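Local coordinates for sulfate transporter sulfate transporter family protein (Wolinella succinogenes, PDB 4DGF) that probably transports sulfate or exchanges other anions across the membrane as a SulP-family protein, of which this chain is the STAS domain, at residues G31-G36 / P63-T68; R40-L45 / L73-E78; E49-V54 / R83-L88; L57-V62 / S90-R95. All blocks are in the same frame, centred on the assembly; numbering follows the deposited sequence. Where two conformers were deposited one is given.

Interaction 1 of 4, residues G31-G36 / P63-T68; sequences GPFFFG and PVIDAT
Phe33 holds CG anti to its backbone N (chi1 -172°) and Ile65 does the same with CG1 (chi1 -179°), and the two side chains lie alongside each other, pointing the same way. The methyl CD1 of Ile65 comes over one face of the Phe33 ring, 4.2 Å from the centroid, a CH-pi contact. The backbones of the same two residues form a single bridge: Phe33 N donates an almost straight bond to Val64 O (3.0 Å), while the return bond from Asp66 N to Phe33 O is weak at 3.3 Å. Ile65 CA also approaches Phe33 O, at 3.5 Å. The bridge ties together the loops that lead into helix 35-41 and helix 67-83 of the STAS domain, with Phe34 and Asp66 as the N-cap residues; Asp66 OD1 caps Gly69 N. The Phe34 ring has Asp66 N at its edge, Pro32 CB over one face and Val64 CG2 obliquely against CZ at 3.5 Å. Val64 CG2 also meets Pro32 CB, at 3.7 Å. Where the helices start, Thr68 CG2 packs on Phe35 CA at 3.7 Å. On the buried side Ile65 continues onto Leu96, Ala99 and Phe103 of helix 94-103, and Phe33 onto Ala72 and Leu73.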
loop_
_atom_site.group_PDB
_atom_site.type_symbol
_atom_site.label_atom_id
_atom_site.label_comp_id
_atom_site.label_asym_id
_atom_site.label_seq_id
_atom_site.Cartn_x
_atom_site.Cartn_y
_atom_site.Cartn_z
ATOM N N GLY A 31 11.744 1.715 4.177
ATOM C CA GLY A 31 12.198 1.211 5.506
ATOM C C GLY A 31 11.169 1.426 6.553
ATOM O O GLY A 31 10.017 1.592 6.245
ATOM N N PRO A 32 11.559 1.623 7.801
ATOM C CA PRO A 32 10.634 1.982 8.910
ATOM C C PRO A 32 9.728 3.119 8.539
ATOM O O PRO A 32 10.225 4.073 7.931
ATOM C CB PRO A 32 11.604 2.398 10.023
ATOM C CG PRO A 32 12.704 1.420 9.804
ATOM C CD PRO A 32 12.940 1.462 8.298
ATOM N N PHE A 33 8.429 2.997 8.820
ATOM C CA PHE A 33 7.490 4.032 8.332
ATOM C C PHE A 33 7.296 5.026 9.435
ATOM O O PHE A 33 6.328 4.977 10.251
ATOM C CB PHE A 33 6.229 3.278 7.925
ATOM C CG PHE A 33 5.188 4.101 7.208
ATOM C CD1 PHE A 33 4.202 3.422 6.468
ATOM C CD2 PHE A 33 5.161 5.496 7.253
ATOM C CE1 PHE A 33 3.168 4.100 5.825
ATOM C CE2 PHE A 33 4.164 6.165 6.623
ATOM C CZ PHE A 33 3.142 5.424 5.931
ATOM N N PHE A 34 8.233 5.981 9.472
ATOM C CA PHE A 34 8.235 7.021 10.463
ATOM C C PHE A 34 8.017 8.396 9.740
ATOM O O PHE A 34 7.426 8.417 8.639
ATOM C CB PHE A 34 9.546 7.067 11.316
ATOM C CG PHE A 34 9.885 5.820 12.047
ATOM C CD1 PHE A 34 8.858 4.941 12.469
ATOM C CD2 PHE A 34 11.274 5.481 12.371
ATOM C CE1 PHE A 34 9.200 3.745 13.138
ATOM C CE2 PHE A 34 11.559 4.312 13.096
ATOM C CZ PHE A 34 10.487 3.422 13.442
ATOM N N PHE A 35 8.554 9.484 10.321
ATOM C CA PHE A 35 8.089 10.804 9.792
ATOM C C PHE A 35 8.622 10.980 8.369
ATOM O O PHE A 35 7.993 11.680 7.578
ATOM C CB PHE A 35 8.599 11.965 10.706
ATOM C CG PHE A 35 10.054 12.307 10.545
ATOM C CD1 PHE A 35 10.448 13.363 9.689
ATOM C CD2 PHE A 35 11.064 11.555 11.176
ATOM C CE1 PHE A 35 11.812 13.690 9.526
ATOM C CE2 PHE A 35 12.433 11.896 11.056
ATOM C CZ PHE A 35 12.781 12.948 10.167
ATOM N N GLY A 36 9.833 10.424 8.074
ATOM C CA GLY A 36 10.459 10.610 6.669
ATOM C C GLY A 36 9.519 10.088 5.593
ATOM O O GLY A 36 9.209 10.773 4.581
ATOM N N PRO A 63 9.358 -3.049 8.764
ATOM C CA PRO A 63 8.967 -3.815 9.925
ATOM C C PRO A 63 8.206 -3.130 11.038
ATOM O O PRO A 63 7.633 -3.860 11.933
ATOM C CB PRO A 63 10.315 -4.350 10.466
ATOM C CG PRO A 63 11.334 -3.324 10.020
ATOM C CD PRO A 63 10.743 -2.521 8.853
ATOM N N VAL A 64 8.139 -1.782 11.015
ATOM C CA VAL A 64 7.712 -1.033 12.149
ATOM C C VAL A 64 7.100 0.232 11.531
ATOM O O VAL A 64 7.491 0.676 10.417
ATOM C CB VAL A 64 8.912 -0.620 13.157
ATOM C CG1 VAL A 64 9.428 -1.851 13.884
ATOM C CG2 VAL A 64 10.017 0.089 12.447
ATOM N N ILE A 65 6.125 0.760 12.222
ATOM C CA ILE A 65 5.471 2.039 11.899
ATOM C C ILE A 65 5.184 2.758 13.257
ATOM O O ILE A 65 4.728 2.085 14.252
ATOM C CB ILE A 65 4.200 1.722 11.096
ATOM C CG1 ILE A 65 3.419 2.993 10.674
ATOM C CG2 ILE A 65 3.356 0.766 11.945
ATOM C CD1 ILE A 65 2.392 2.635 9.681
ATOM N N ASP A 66 5.427 4.097 13.308
ATOM C CA ASP A 66 5.088 4.742 14.572
ATOM C C ASP A 66 3.764 5.531 14.447
ATOM O O ASP A 66 3.002 5.339 13.453
ATOM C CB ASP A 66 6.234 5.669 14.904
ATOM C CG ASP A 66 6.223 6.981 14.092
ATOM O OD1 ASP A 66 5.751 6.967 12.914
ATOM O OD2 ASP A 66 6.807 8.033 14.547
ATOM N N ALA A 67 3.480 6.408 15.415
ATOM C CA ALA A 67 2.199 7.077 15.362
ATOM C C ALA A 67 2.111 8.053 14.122
ATOM O O ALA A 67 1.029 8.266 13.569
ATOM C CB ALA A 67 1.974 7.846 16.643
ATOM N N THR A 68 3.233 8.720 13.779
ATOM C CA THR A 68 3.238 9.638 12.673
ATOM C C THR A 68 3.049 8.880 11.377
ATOM O O THR A 68 2.325 9.311 10.476
ATOM C CB THR A 68 4.605 10.382 12.707
ATOM O OG1 THR A 68 4.645 11.245 13.870
ATOM C CG2 THR A 68 4.788 11.330 11.463
#

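Interaction 2 of 4, residues R40-L45 / L73-E78; sequences RLKGVL and LWEFQE. With FMT (formic acid), chain D.
Helix 35-41 ends against helix 67-83 through Leu41 and Phe76, and the type II turn Leu41-Val44 that follows brings Val44 against the same phenyl ring. CG of Phe76 stands anti to its backbone N (chi1 -174°), and the side chains of Leu41 and Phe76 cross at about a right angle. Leu41 CD1 sits over one face, 3.9 Å from the centroid and displaced toward the rim, in a CH-pi contact. Val44 CB and Leu45 CG both approach Phe76 CE1 obliquely, each at 4.1 Å. The turn is closed by Val44 N bonding to Leu41 O at 3.0 Å. Further out, the chain of Lys42 crosses that of Glu75, which is modelled in two conformers; in one of them the opposite charges stay beyond salt-bridge range. Away from this packing, Arg40 grips a formate, probably from the crystallisation liquor, with two bonds: NE to O1 (2.7 Å) and NH2 to O2 (2.9 Å). Tyr27 OH and Asn30 N hold the formate too. Leu41 and Phe76, with Phe55 of strand 54-58 paired edge-to-face with the Phe76 ring, join helices 35-41 and 67-83 to the parallel sheet, the layered alpha/beta build of the STAS domain.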
loop_
_atom_site.group_PDB
_atom_site.type_symbol
_atom_site.label_atom_id
_atom_site.label_comp_id
_atom_site.label_asym_id
_atom_site.label_seq_id
_atom_site.Cartn_x
_atom_site.Cartn_y
_atom_site.Cartn_z
ATOM N N ARG A 40 6.866 11.927 2.647
ATOM C CA ARG A 40 6.880 11.584 1.184
ATOM C C ARG A 40 5.548 10.987 0.666
ATOM O O ARG A 40 5.094 11.322 -0.442
ATOM C CB ARG A 40 7.985 10.621 0.893
ATOM C CG ARG A 40 9.333 11.242 1.082
ATOM C CD ARG A 40 10.445 10.291 0.691
ATOM N NE ARG A 40 10.574 9.039 1.435
ATOM C CZ ARG A 40 11.386 8.839 2.453
ATOM N NH1 ARG A 40 12.216 9.813 2.979
ATOM N NH2 ARG A 40 11.474 7.645 2.943
ATOM N N LEU A 41 4.839 10.219 1.479
ATOM C CA LEU A 41 3.580 9.629 1.033
ATOM C C LEU A 41 2.425 10.688 0.990
ATOM O O LEU A 41 1.438 10.597 0.177
ATOM C CB LEU A 41 3.149 8.452 1.926
ATOM C CG LEU A 41 1.840 7.736 1.504
ATOM C CD1 LEU A 41 1.928 7.138 0.059
ATOM C CD2 LEU A 41 1.577 6.657 2.576
ATOM N N LYS A 42 2.546 11.667 1.899
ATOM C CA LYS A 42 1.470 12.685 2.021
ATOM C C LYS A 42 1.149 13.289 0.706
ATOM O O LYS A 42 1.976 13.939 0.056
ATOM C CB LYS A 42 1.819 13.832 2.988
ATOM C CG LYS A 42 0.526 14.582 3.395
ATOM C CD LYS A 42 0.794 15.595 4.479
ATOM C CE LYS A 42 -0.546 15.904 5.121
ATOM N NZ LYS A 42 -0.642 17.335 5.519
ATOM N N GLY A 43 -0.134 13.216 0.353
ATOM C CA GLY A 43 -0.610 13.940 -0.804
ATOM C C GLY A 43 -0.252 13.307 -2.134
ATOM O O GLY A 43 -0.538 13.903 -3.205
ATOM N N VAL A 44 0.307 12.087 -2.124
ATOM C CA VAL A 44 0.667 11.460 -3.371
ATOM C C VAL A 44 -0.517 11.311 -4.329
ATOM O O VAL A 44 -0.346 11.522 -5.518
ATOM C CB VAL A 44 1.300 10.081 -3.120
ATOM C CG1 VAL A 44 1.227 9.212 -4.370
ATOM C CG2 VAL A 44 2.820 10.255 -2.726
ATOM N N LEU A 45 -1.728 10.995 -3.853
ATOM C CA LEU A 45 -2.808 10.886 -4.821
ATOM C C LEU A 45 -3.235 12.272 -5.365
ATOM O O LEU A 45 -3.810 12.343 -6.413
ATOM C CB LEU A 45 -3.998 10.151 -4.224
ATOM C CG LEU A 45 -4.120 8.638 -4.317
ATOM C CD1 LEU A 45 -5.549 8.349 -3.876
ATOM C CD2 LEU A 45 -3.896 8.003 -5.691
ATOM N N LEU A 73 -0.648 6.909 7.014
ATOM C CA LEU A 73 -1.247 5.784 6.313
ATOM C C LEU A 73 -2.798 5.892 6.373
ATOM O O LEU A 73 -3.434 5.667 5.344
ATOM C CB LEU A 73 -0.678 4.495 6.867
ATOM C CG LEU A 73 -1.329 3.232 6.366
ATOM C CD1 LEU A 73 -1.062 3.064 4.855
ATOM C CD2 LEU A 73 -0.683 2.020 7.095
ATOM N N TRP A 74 -3.361 6.365 7.474
ATOM C CA TRP A 74 -4.818 6.564 7.596
ATOM C C TRP A 74 -5.249 7.652 6.631
ATOM O O TRP A 74 -6.321 7.507 5.928
ATOM C CB TRP A 74 -5.265 7.155 8.956
ATOM C CG TRP A 74 -5.437 6.135 10.031
ATOM C CD1 TRP A 74 -4.676 5.954 11.190
ATOM C CD2 TRP A 74 -6.465 5.129 10.118
ATOM N NE1 TRP A 74 -5.190 4.953 11.953
ATOM C CE2 TRP A 74 -6.213 4.392 11.375
ATOM C CE3 TRP A 74 -7.565 4.769 9.322
ATOM C CZ2 TRP A 74 -7.038 3.331 11.815
ATOM C CZ3 TRP A 74 -8.348 3.698 9.756
ATOM C CH2 TRP A 74 -8.093 2.998 10.978
ATOM N N GLU A 75 -4.505 8.754 6.595
ATOM C CA GLU A 75 -4.949 9.837 5.725
ATOM C C GLU A 75 -4.741 9.437 4.255
ATOM O O GLU A 75 -5.468 9.886 3.392
ATOM C CB GLU A 75 -4.268 11.160 6.076
ATOM C CG GLU A 75 -2.916 11.309 5.440
ATOM C CD GLU A 75 -2.343 12.730 5.535
ATOM O OE1 GLU A 75 -3.080 13.699 5.155
ATOM O OE2 GLU A 75 -1.149 12.856 5.962
ATOM N N PHE A 76 -3.792 8.544 3.963
ATOM C CA PHE A 76 -3.639 8.122 2.623
ATOM C C PHE A 76 -4.825 7.244 2.189
ATOM O O PHE A 76 -5.319 7.362 1.033
ATOM C CB PHE A 76 -2.310 7.376 2.416
ATOM C CG PHE A 76 -2.061 7.050 0.981
ATOM C CD1 PHE A 76 -1.743 8.027 0.081
ATOM C CD2 PHE A 76 -2.179 5.748 0.537
ATOM C CE1 PHE A 76 -1.557 7.725 -1.271
ATOM C CE2 PHE A 76 -1.996 5.432 -0.819
ATOM C CZ PHE A 76 -1.733 6.436 -1.719
ATOM N N GLN A 77 -5.238 6.338 3.071
ATOM C CA GLN A 77 -6.392 5.495 2.762
ATOM C C GLN A 77 -7.672 6.343 2.556
ATOM O O GLN A 77 -8.428 6.053 1.672
ATOM C CB GLN A 77 -6.481 4.451 3.910
ATOM C CG GLN A 77 -7.512 3.382 3.740
ATOM C CD GLN A 77 -8.855 3.757 4.219
ATOM O OE1 GLN A 77 -8.989 4.435 5.236
ATOM N NE2 GLN A 77 -9.908 3.218 3.542
ATOM N N GLU A 78 -7.827 7.411 3.310
ATOM C CA GLU A 78 -8.915 8.414 3.132
ATOM C C GLU A 78 -8.872 9.113 1.820
ATOM O O GLU A 78 -9.938 9.204 1.160
ATOM C CB GLU A 78 -8.926 9.407 4.276
ATOM C CG GLU A 78 -9.423 8.697 5.541
ATOM C CD GLU A 78 -9.717 9.684 6.643
ATOM O OE1 GLU A 78 -10.234 10.795 6.320
ATOM O OE2 GLU A 78 -9.428 9.349 7.823
HETATM C C FMT D . 9.313 5.904 0.442
HETATM O O1 FMT D . 8.857 7.041 0.649
HETATM O O2 FMT D . 10.222 5.546 1.292
#

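Interaction 3 of 4, residues E49-V54 / R83-L88; sequences EETPKV and RGTILL
Two direct hydrogen bonds join Thr51-Val54 to the start of strand 86-90. Ile86 N donates to Lys53 O at 2.9 Å, nearly straight at N-H but coming from above the carbonyl plane. The second uses a side chain: chi1 of -63° sets Thr85 OG1 anti to its own carbonyl carbon, which turns it to Pro52 O, and it donates there at 3.0 Å, lying in the carbonyl plane. A water adds a third link, donating to Lys53 O and to Gly84 O, 2.7 Å from each, which gives Lys53 O two donors. Weaker polar contact comes from Val54 CA, 3.3 Å from Ile86 O. Apolar packing lies at both ends: Val54 CG1 meets Leu88 CD1 at 3.6 Å, and Thr51 CG2 rests on Arg83 CB at 3.7 Å where the two side chains cross at about a right angle. The Arg83 guanidinium turns to Asp46, its salt-bridge partner. Val54 and Leu88 continue onto Ala125 and Tyr124 of helix 118-130. Gly84, with positive phi, ends helix 67-83 in a Schellman motif, and the parallel bridge Val54-Ile86 then opens the strand pairing: the beta-alpha-beta crossover, strand 54-58, helix 67-83, strand 86-90, typical of a parallel alpha/beta sheet.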
loop_
_atom_site.group_PDB
_atom_site.type_symbol
_atom_site.label_atom_id
_atom_site.label_comp_id
_atom_site.label_asym_id
_atom_site.label_seq_id
_atom_site.Cartn_x
_atom_site.Cartn_y
_atom_site.Cartn_z
ATOM N N GLU A 49 -1.965 12.691 -12.063
ATOM C CA GLU A 49 -2.967 13.304 -12.965
ATOM C C GLU A 49 -4.050 12.275 -13.365
ATOM O O GLU A 49 -5.245 12.571 -13.292
ATOM C CB GLU A 49 -2.294 13.929 -14.211
ATOM N N GLU A 50 -3.630 11.076 -13.762
ATOM C CA GLU A 50 -4.565 9.993 -14.093
ATOM C C GLU A 50 -4.780 9.042 -12.901
ATOM O O GLU A 50 -4.045 8.066 -12.727
ATOM C CB GLU A 50 -4.102 9.205 -15.335
ATOM C CG GLU A 50 -5.038 8.071 -15.717
ATOM C CD GLU A 50 -4.783 7.532 -17.121
ATOM O OE1 GLU A 50 -5.103 8.232 -18.106
ATOM O OE2 GLU A 50 -4.268 6.400 -17.232
ATOM N N THR A 51 -5.817 9.311 -12.117
ATOM C CA THR A 51 -6.016 8.562 -10.853
ATOM C C THR A 51 -6.083 7.062 -11.104
ATOM O O THR A 51 -6.815 6.597 -11.984
ATOM C CB THR A 51 -7.280 9.066 -10.122
ATOM O OG1 THR A 51 -7.207 10.503 -9.981
ATOM C CG2 THR A 51 -7.385 8.432 -8.741
ATOM N N PRO A 52 -5.213 6.305 -10.390
ATOM C CA PRO A 52 -5.135 4.858 -10.533
ATOM C C PRO A 52 -6.447 4.185 -10.035
ATOM O O PRO A 52 -7.083 4.652 -9.125
ATOM C CB PRO A 52 -3.934 4.470 -9.655
ATOM C CG PRO A 52 -3.651 5.654 -8.792
ATOM C CD PRO A 52 -4.092 6.854 -9.599
ATOM N N LYS A 53 -6.800 3.038 -10.612
ATOM C CA LYS A 53 -7.930 2.273 -10.133
ATOM C C LYS A 53 -7.518 1.560 -8.837
ATOM O O LYS A 53 -8.379 1.289 -7.945
ATOM C CB LYS A 53 -8.292 1.211 -11.173
ATOM C CG LYS A 53 -8.615 1.768 -12.569
ATOM C CD LYS A 53 -8.961 0.609 -13.490
ATOM C CE LYS A 53 -8.927 0.993 -14.969
ATOM N NZ LYS A 53 -9.962 2.029 -15.226
ATOM N N VAL A 54 -6.226 1.167 -8.815
ATOM C CA VAL A 54 -5.679 0.334 -7.664
ATOM C C VAL A 54 -4.320 0.932 -7.323
ATOM O O VAL A 54 -3.561 1.259 -8.242
ATOM C CB VAL A 54 -5.480 -1.127 -8.030
ATOM C CG1 VAL A 54 -4.989 -1.976 -6.858
ATOM C CG2 VAL A 54 -6.781 -1.784 -8.593
ATOM N N ARG A 83 -10.994 9.370 -3.887
ATOM C CA ARG A 83 -10.767 9.247 -5.361
ATOM C C ARG A 83 -11.303 7.987 -5.991
ATOM O O ARG A 83 -11.111 7.817 -7.211
ATOM C CB ARG A 83 -9.263 9.270 -5.627
ATOM C CG ARG A 83 -8.598 10.590 -5.234
ATOM C CD ARG A 83 -8.560 11.540 -6.411
ATOM N NE ARG A 83 -7.848 12.765 -6.064
ATOM C CZ ARG A 83 -8.442 13.816 -5.484
ATOM N NH1 ARG A 83 -9.736 13.760 -5.173
ATOM N NH2 ARG A 83 -7.745 14.917 -5.208
ATOM N N GLY A 84 -11.958 7.103 -5.208
ATOM C CA GLY A 84 -12.470 5.803 -5.701
ATOM C C GLY A 84 -11.323 4.882 -6.146
ATOM O O GLY A 84 -11.466 4.013 -7.125
ATOM N N THR A 85 -10.150 5.114 -5.537
ATOM C CA THR A 85 -8.993 4.235 -5.723
ATOM C C THR A 85 -9.010 3.135 -4.683
ATOM O O THR A 85 -9.212 3.441 -3.518
ATOM C CB THR A 85 -7.671 5.046 -5.517
ATOM O OG1 THR A 85 -7.617 6.062 -6.558
ATOM C CG2 THR A 85 -6.428 4.108 -5.640
ATOM N N ILE A 86 -8.728 1.897 -5.088
ATOM C CA ILE A 86 -8.654 0.814 -4.110
ATOM C C ILE A 86 -7.174 0.692 -3.617
ATOM O O ILE A 86 -6.297 0.379 -4.398
ATOM C CB ILE A 86 -9.125 -0.509 -4.751
ATOM C CG1 ILE A 86 -10.630 -0.391 -5.083
ATOM C CG2 ILE A 86 -8.871 -1.645 -3.753
ATOM C CD1 ILE A 86 -11.211 -1.492 -5.988
ATOM N N LEU A 87 -6.966 0.843 -2.319
ATOM C CA LEU A 87 -5.654 0.633 -1.695
ATOM C C LEU A 87 -5.463 -0.856 -1.325
ATOM O O LEU A 87 -6.338 -1.443 -0.723
ATOM C CB LEU A 87 -5.572 1.500 -0.423
ATOM C CG LEU A 87 -4.210 1.541 0.275
ATOM C CD1 LEU A 87 -3.106 1.979 -0.689
ATOM C CD2 LEU A 87 -4.235 2.457 1.533
ATOM N N LEU A 88 -4.322 -1.426 -1.736
ATOM C CA LEU A 88 -3.855 -2.765 -1.317
ATOM C C LEU A 88 -2.470 -2.554 -0.582
ATOM O O LEU A 88 -1.691 -1.681 -0.916
ATOM C CB LEU A 88 -3.629 -3.712 -2.485
ATOM C CG LEU A 88 -4.849 -3.831 -3.458
ATOM C CD1 LEU A 88 -4.511 -4.781 -4.607
ATOM C CD2 LEU A 88 -6.136 -4.302 -2.727
HETATM O O HOH W 1 -11.035 1.688 -8.438
#

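Interaction 4 of 4, residues L57-V62 / S90-R95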
loop_
_atom_site.group_PDB
_atom_site.type_symbol
_atom_site.label_atom_id
_atom_site.label_comp_id
_atom_site.label_asym_id
_atom_site.label_seq_id
_atom_site.Cartn_x
_atom_site.Cartn_y
_atom_site.Cartn_z
ATOM N N LEU A 57 0.656 -0.344 -1.979
ATOM C CA LEU A 57 1.739 0.164 -1.176
ATOM C C LEU A 57 2.588 -1.042 -0.766
ATOM O O LEU A 57 2.038 -1.994 -0.064
ATOM C CB LEU A 57 1.074 0.792 0.057
ATOM C CG LEU A 57 1.945 1.693 0.805
ATOM C CD1 LEU A 57 2.344 2.965 0.045
ATOM C CD2 LEU A 57 1.137 2.171 2.034
ATOM N N ARG A 58 3.811 -1.096 -1.293
ATOM C CA ARG A 58 4.703 -2.161 -1.018
ATOM C C ARG A 58 5.410 -1.976 0.300
ATOM O O ARG A 58 6.239 -1.006 0.440
ATOM C CB ARG A 58 5.808 -2.370 -2.144
ATOM C CG ARG A 58 5.106 -2.791 -3.440
ATOM C CD ARG A 58 6.086 -3.343 -4.457
ATOM N NE ARG A 58 6.685 -4.612 -3.969
ATOM C CZ ARG A 58 7.590 -5.342 -4.606
ATOM N NH1 ARG A 58 8.029 -5.009 -5.847
ATOM N NH2 ARG A 58 7.964 -6.479 -4.044
HETATM N N MSE A 59 5.249 -2.960 1.174
HETATM C CA MSE A 59 5.680 -2.764 2.574
HETATM C C MSE A 59 6.644 -3.858 2.973
HETATM O O MSE A 59 6.823 -4.110 4.162
HETATM C CB MSE A 59 4.415 -2.700 3.488
HETATM C CG MSE A 59 3.444 -1.573 3.073
HETATM SE SE MSE A 59 2.060 -1.329 4.426
HETATM C CE MSE A 59 3.074 -0.053 5.602
ATOM N N ARG A 60 7.278 -4.532 2.016
ATOM C CA ARG A 60 8.261 -5.599 2.417
ATOM C C ARG A 60 9.466 -5.127 3.195
ATOM O O ARG A 60 10.104 -5.940 3.926
ATOM C CB ARG A 60 8.803 -6.368 1.160
ATOM C CG ARG A 60 9.482 -5.392 0.168
ATOM C CD ARG A 60 9.925 -6.253 -1.065
ATOM N NE ARG A 60 10.470 -5.373 -2.093
ATOM C CZ ARG A 60 11.309 -5.767 -3.063
ATOM N NH1 ARG A 60 11.723 -7.035 -3.098
ATOM N NH2 ARG A 60 11.741 -4.896 -3.983
ATOM N N ARG A 61 9.776 -3.836 3.083
ATOM C CA ARG A 61 10.932 -3.218 3.796
ATOM C C ARG A 61 10.490 -2.568 5.101
ATOM O O ARG A 61 11.306 -1.858 5.756
ATOM C CB ARG A 61 11.564 -2.087 2.973
ATOM C CG ARG A 61 11.969 -2.585 1.598
ATOM C CD ARG A 61 12.796 -1.545 0.864
ATOM N NE ARG A 61 12.838 -1.798 -0.593
ATOM C CZ ARG A 61 13.577 -1.074 -1.443
ATOM N NH1 ARG A 61 14.443 -0.152 -0.975
ATOM N NH2 ARG A 61 13.535 -1.291 -2.769
ATOM N N VAL A 62 9.257 -2.796 5.499
ATOM C CA VAL A 62 8.729 -1.990 6.616
ATOM C C VAL A 62 8.450 -2.994 7.765
ATOM O O VAL A 62 7.387 -3.666 7.771
ATOM C CB VAL A 62 7.431 -1.375 6.213
ATOM C CG1 VAL A 62 6.984 -0.456 7.337
ATOM C CG2 VAL A 62 7.601 -0.518 4.970
ATOM N N SER A 90 1.006 -4.769 0.206
ATOM C CA SER A 90 1.652 -6.045 -0.065
ATOM C C SER A 90 2.884 -6.107 0.825
ATOM O O SER A 90 3.355 -5.057 1.347
ATOM C CB SER A 90 2.084 -6.198 -1.526
ATOM O OG SER A 90 3.057 -5.250 -1.907
ATOM N N GLY A 91 3.417 -7.319 0.926
ATOM C CA GLY A 91 4.673 -7.589 1.646
ATOM C C GLY A 91 4.534 -7.302 3.154
ATOM O O GLY A 91 5.517 -6.965 3.813
ATOM N N VAL A 92 3.327 -7.473 3.638
ATOM C CA VAL A 92 3.092 -7.150 5.088
ATOM C C VAL A 92 3.548 -8.355 5.949
ATOM O O VAL A 92 2.987 -9.475 5.862
ATOM C CB VAL A 92 1.626 -6.829 5.369
ATOM C CG1 VAL A 92 1.380 -6.654 6.861
ATOM C CG2 VAL A 92 1.168 -5.584 4.625
ATOM N N SER A 93 4.581 -8.130 6.760
ATOM C CA SER A 93 5.129 -9.223 7.604
ATOM C C SER A 93 4.125 -9.449 8.785
ATOM O O SER A 93 3.278 -8.658 9.062
ATOM C CB SER A 93 6.457 -8.805 8.224
ATOM O OG SER A 93 6.241 -7.669 9.074
ATOM N N ASP A 94 4.282 -10.563 9.474
ATOM C CA ASP A 94 3.462 -10.789 10.669
ATOM C C ASP A 94 3.632 -9.732 11.763
ATOM O O ASP A 94 2.647 -9.309 12.342
ATOM C CB ASP A 94 3.828 -12.178 11.218
ATOM C CG ASP A 94 3.218 -13.304 10.419
ATOM O OD1 ASP A 94 2.408 -13.060 9.487
ATOM O OD2 ASP A 94 3.568 -14.485 10.733
ATOM N N ARG A 95 4.832 -9.151 11.910
ATOM C CA ARG A 95 4.998 -8.114 12.912
ATOM C C ARG A 95 4.309 -6.827 12.467
ATOM O O ARG A 95 3.537 -6.213 13.224
ATOM C CB ARG A 95 6.465 -7.892 13.165
ATOM C CG ARG A 95 6.580 -6.684 14.065
ATOM C CD ARG A 95 8.026 -6.376 14.236
ATOM N NE ARG A 95 7.980 -5.279 15.205
ATOM C CZ ARG A 95 9.013 -4.842 15.898
ATOM N NH1 ARG A 95 10.213 -5.378 15.693
ATOM N NH2 ARG A 95 8.831 -3.802 16.712
HETATM O O HOH W 2 6.263 -5.797 6.452
#
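Ser90 OG lies obliquely to the guanidinium of Arg58, neither over its face nor at its edge, and Arg58 NH2 in turn sits over one face of the Arg60 guanidinium, 3.3 Å above the plane and displaced toward the rim. Arg60 NH2 forms salt bridges to Asp11 and Glu28, which would ease the approach of the two like charges, and Arg58 NH1 bonds to Thr15 OG1 and Asp13 O. In the conformer given, Ser90 OG rests against Arg58 CG at 3.5 Å. The backbones pair as parallel strands around Arg58, with Ser90 N bonded to Leu57 O (3.0 Å) and Met59 N bonded to Ser90 O (2.8 Å). Beyond the strands Gly91, at positive phi, packs close on the Arg60 backbone, its O 3.4 Å from Arg60 CA. Met59, present as selenomethionine, makes a loose contact with Val92 through SE in one of its two conformers. A water ties the two loops together, accepting from Ser93 N at 2.9 Å and lying within donating distance of Met59 O and Val62 O (2.7 Å for the latter). Ser93 OG caps Leu96 N at the start of helix 94-103. The contact thus gathers the C-terminal ends of parallel strands 54-58 and 86-90, each followed by a loop and a capped helix (67-83 and 94-103), as in the parallel alpha/beta sheet of the STAS fold.

Interactions 3 and 4 lie at the two ends of the same strand pair, with centres about 20 Å apart; between them Leu57 N and Leu88 O approach to 2.9 Å, a probable hydrogen bond. Interactions 1 and 2 both join helix 35-41 to helix 67-83, the first at the helix starts and the second about 14 Å away between centres. Phe33 links them, its CZ 3.9 Å from Leu41 CD2. Interaction 1 reaches interaction 4 where Gly31 O lies 3.5 Å from Val62 CG2. Interaction 2 meets interaction 3 through Leu45 CD2 and Pro52 CG (3.9 Å), and interaction 4 through Leu73 CD1 and Leu57 CD2 (3.7 Å). The formate lies beside interaction 2, not within its helix packing.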